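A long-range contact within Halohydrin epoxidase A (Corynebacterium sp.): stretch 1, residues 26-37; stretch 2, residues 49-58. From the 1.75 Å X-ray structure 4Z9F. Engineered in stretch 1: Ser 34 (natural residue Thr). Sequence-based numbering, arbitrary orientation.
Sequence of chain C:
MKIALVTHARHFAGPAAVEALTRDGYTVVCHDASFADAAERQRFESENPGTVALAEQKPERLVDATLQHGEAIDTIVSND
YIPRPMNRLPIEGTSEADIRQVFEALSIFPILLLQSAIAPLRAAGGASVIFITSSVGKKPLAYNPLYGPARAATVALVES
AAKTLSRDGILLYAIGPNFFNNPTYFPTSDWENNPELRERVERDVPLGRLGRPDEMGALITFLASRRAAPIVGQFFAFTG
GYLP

Stretch 1, residues 26-37: YTVVCHDASFAD
Stretch 2 49-58: PGTVALAEQK

The two stretches meet through a short parallel pairing, Val 29 beside Val 52 (CA to CA 4.6 Å) and Cys 30 beside Ala 53 (CA to CA 5.0 Å). Val 28 to Cys 30 keep phi/psi of about -101/109, -87/128 and -121/137; Val 52 and Ala 53 have -121/131 and -98/116. Three hydrogen bonds alternate across the gap: Val 52 N to Val 28 O (3.1 Å), Cys 30 N to Val 52 O (2.7 Å) and Leu 54 N to Cys 30 O (2.8 Å). Before the second strand, Gly 50 turns at 108/-32, where a CB would jam against the preceding carbonyl, so glycine fits. After the first, Ala 33 to Ala 36 form a 3-10 turn, begun by Phe 35 N bonding to Asp 32 O (3.1 Å).

Beta-branched valines suit the extended backbone. Val 29 and Val 52, chi1 t, share one face of the sheet, CG2 of Val 29 lying 4.2 Å from CB of Val 52; CG1 of Val 29 also meets CG of Leu 54 (m, t) at 3.4 Å. Cys 30 (m) and Ala 53 point to the other face. There Phe 35, chi1 m and chi2 173°, lays its ring over Ala 53, whose small methyl CB sits 3.9 Å from the ring centroid in a CH-pi contact.

The amide of Gln 57 (m, m, chi3 -54°) can donate twice: NE2 bonds to Asp 32 O (2.9 Å) and to Ala 55 O (3.2 Å), tying the turn to its own loop. Asp 32 (t) points away, and its OD1 accepts from N (3.1 Å) and OG (2.7 Å) of the engineered Ser 34 (p). His 31 (chi1 151°, chi2 -82°) reaches the second stretch through water 2: the water lies 2.7 Å from His 31 NE2 and itself donates to Gln 57 O (2.5 Å) and Gln 57 OE1 (3.0 Å).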

# COMPACT_ATOMS: atom_id res chain seq x y z
N TYR C 26 -1.40 20.78 28.35
CA TYR C 26 -2.52 19.90 28.68
C TYR C 26 -2.47 19.43 30.13
O TYR C 26 -1.40 19.28 30.73
CB TYR C 26 -2.54 18.66 27.79
CG TYR C 26 -2.93 18.88 26.34
CD1 TYR C 26 -2.13 19.64 25.50
CD2 TYR C 26 -4.06 18.29 25.80
CE1 TYR C 26 -2.47 19.83 24.16
CE2 TYR C 26 -4.41 18.47 24.47
CZ TYR C 26 -3.59 19.25 23.66
OH TYR C 26 -3.91 19.45 22.33
N THR C 27 -3.65 19.16 30.68
CA THR C 27 -3.77 18.25 31.80
C THR C 27 -3.89 16.84 31.22
O THR C 27 -4.81 16.56 30.45
CB THR C 27 -4.98 18.60 32.67
OG1 THR C 27 -4.82 19.93 33.15
CG2 THR C 27 -5.09 17.65 33.85
N VAL C 28 -2.94 15.98 31.56
CA VAL C 28 -2.90 14.64 30.99
C VAL C 28 -3.46 13.66 32.02
O VAL C 28 -2.82 13.38 33.04
CB VAL C 28 -1.48 14.26 30.57
CG1 VAL C 28 -1.50 12.90 29.89
CG2 VAL C 28 -0.90 15.34 29.64
N VAL C 29 -4.65 13.14 31.74
CA VAL C 29 -5.26 12.09 32.53
C VAL C 29 -4.77 10.73 32.01
O VAL C 29 -4.87 10.45 30.81
CB VAL C 29 -6.80 12.18 32.45
CG1 VAL C 29 -7.43 11.09 33.24
CG2 VAL C 29 -7.27 13.55 32.92
N CYS C 30 -4.26 9.89 32.91
CA CYS C 30 -3.47 8.72 32.54
C CYS C 30 -4.09 7.43 33.05
O CYS C 30 -4.52 7.34 34.20
CB CYS C 30 -2.04 8.85 33.08
SG CYS C 30 -1.15 10.23 32.40
N HIS C 31 -4.09 6.41 32.18
CA HIS C 31 -4.46 5.05 32.54
C HIS C 31 -3.20 4.19 32.53
O HIS C 31 -2.27 4.43 31.76
CB HIS C 31 -5.51 4.49 31.56
CG HIS C 31 -5.45 3.00 31.39
ND1 HIS C 31 -4.57 2.37 30.54
CD2 HIS C 31 -6.20 2.01 31.95
CE1 HIS C 31 -4.76 1.07 30.58
NE2 HIS C 31 -5.75 0.82 31.43
N ASP C 32 -3.18 3.21 33.43
CA ASP C 32 -2.12 2.21 33.44
C ASP C 32 -2.60 1.03 34.28
O ASP C 32 -3.40 1.20 35.21
CB ASP C 32 -0.81 2.78 33.98
CG ASP C 32 0.39 1.87 33.71
OD1 ASP C 32 0.89 1.22 34.66
OD2 ASP C 32 0.82 1.79 32.53
N ALA C 33 -2.12 -0.16 33.93
CA ALA C 33 -2.50 -1.35 34.70
C ALA C 33 -2.06 -1.23 36.15
O ALA C 33 -2.75 -1.73 37.05
CB ALA C 33 -1.89 -2.61 34.08
N SER C 34 -0.94 -0.55 36.40
CA SER C 34 -0.42 -0.45 37.76
C SER C 34 -1.24 0.49 38.62
O SER C 34 -1.08 0.49 39.85
CB SER C 34 1.03 0.02 37.72
OG SER C 34 1.11 1.38 37.32
N PHE C 35 -2.09 1.31 38.01
CA PHE C 35 -2.88 2.27 38.76
C PHE C 35 -4.04 1.62 39.50
O PHE C 35 -4.80 2.33 40.17
CB PHE C 35 -3.38 3.37 37.84
CG PHE C 35 -2.29 4.26 37.29
CD1 PHE C 35 -2.59 5.22 36.32
CD2 PHE C 35 -0.98 4.14 37.72
CE1 PHE C 35 -1.59 6.05 35.81
CE2 PHE C 35 0.01 4.95 37.21
CZ PHE C 35 -0.29 5.91 36.25
N ALA C 36 -4.22 0.31 39.39
CA ALA C 36 -5.18 -0.35 40.27
C ALA C 36 -4.80 -0.18 41.73
O ALA C 36 -5.66 -0.34 42.61
CB ALA C 36 -5.29 -1.83 39.92
N ASP C 37 -3.55 0.17 42.00
CA ASP C 37 -3.04 0.38 43.36
C ASP C 37 -2.94 1.88 43.64
O ASP C 37 -2.16 2.58 42.99
CB ASP C 37 -1.68 -0.29 43.54
CG ASP C 37 -1.18 -0.18 44.95
OD1 ASP C 37 -0.28 0.65 45.20
OD2 ASP C 37 -1.70 -0.92 45.82
N PRO C 49 4.14 16.10 37.63
CA PRO C 49 3.24 17.18 38.05
C PRO C 49 2.31 17.58 36.92
O PRO C 49 2.73 17.77 35.78
CB PRO C 49 4.20 18.31 38.44
CG PRO C 49 5.46 18.01 37.69
CD PRO C 49 5.55 16.52 37.66
N GLY C 50 1.02 17.72 37.25
CA GLY C 50 -0.01 18.06 36.30
C GLY C 50 -0.93 16.91 35.96
O GLY C 50 -2.12 17.14 35.70
N THR C 51 -0.42 15.68 35.97
CA THR C 51 -1.20 14.55 35.50
C THR C 51 -2.19 14.07 36.56
O THR C 51 -2.08 14.37 37.75
CB THR C 51 -0.29 13.39 35.11
OG1 THR C 51 0.29 12.82 36.29
CG2 THR C 51 0.83 13.85 34.16
N VAL C 52 -3.18 13.31 36.09
CA VAL C 52 -4.13 12.61 36.93
C VAL C 52 -4.01 11.13 36.61
O VAL C 52 -4.02 10.74 35.43
CB VAL C 52 -5.57 13.11 36.69
CG1 VAL C 52 -6.58 12.15 37.31
CG2 VAL C 52 -5.75 14.52 37.21
N ALA C 53 -3.89 10.30 37.65
CA ALA C 53 -3.83 8.86 37.49
C ALA C 53 -5.21 8.27 37.75
O ALA C 53 -5.72 8.36 38.87
CB ALA C 53 -2.79 8.24 38.44
N LEU C 54 -5.80 7.66 36.72
CA LEU C 54 -7.09 7.01 36.84
C LEU C 54 -6.96 5.65 37.50
O LEU C 54 -5.99 4.93 37.28
CB LEU C 54 -7.73 6.81 35.47
CG LEU C 54 -8.07 8.03 34.65
CD1 LEU C 54 -8.65 7.58 33.30
CD2 LEU C 54 -9.06 8.90 35.42
N ALA C 55 -7.97 5.28 38.29
CA ALA C 55 -8.03 3.93 38.80
C ALA C 55 -8.67 2.96 37.81
O ALA C 55 -8.37 1.76 37.86
CB ALA C 55 -8.81 3.90 40.12
N GLU C 56 -9.52 3.46 36.91
CA GLU C 56 -10.31 2.58 36.06
C GLU C 56 -9.43 1.77 35.13
O GLU C 56 -8.47 2.29 34.55
CB GLU C 56 -11.34 3.38 35.26
CG GLU C 56 -12.58 3.76 36.08
CD GLU C 56 -12.32 4.93 37.04
OE1 GLU C 56 -13.28 5.32 37.77
OE2 GLU C 56 -11.18 5.45 37.06
N GLN C 57 -9.76 0.49 34.99
CA GLN C 57 -9.01 -0.43 34.15
C GLN C 57 -9.79 -0.90 32.93
O GLN C 57 -9.18 -1.43 32.00
CB GLN C 57 -8.59 -1.67 34.95
CG GLN C 57 -7.62 -1.35 36.08
CD GLN C 57 -6.36 -0.72 35.55
OE1 GLN C 57 -5.70 -1.27 34.66
NE2 GLN C 57 -6.03 0.47 36.05
N LYS C 58 -11.14 -0.69 32.91
CA LYS C 58 -11.83 -1.19 31.73
C LYS C 58 -11.81 -0.14 30.62
O LYS C 58 -11.97 1.05 30.89
CB LYS C 58 -13.27 -1.57 32.08
CG LYS C 58 -13.35 -2.84 32.90
CD LYS C 58 -14.78 -3.18 33.29
CE LYS C 58 -14.82 -4.39 34.21
NZ LYS C 58 -16.09 -4.46 34.99
O HOH W 1 -2.31 20.17 34.87
O HOH W 2 -6.68 -1.67 31.89
O HOH W 3 -5.84 3.20 35.02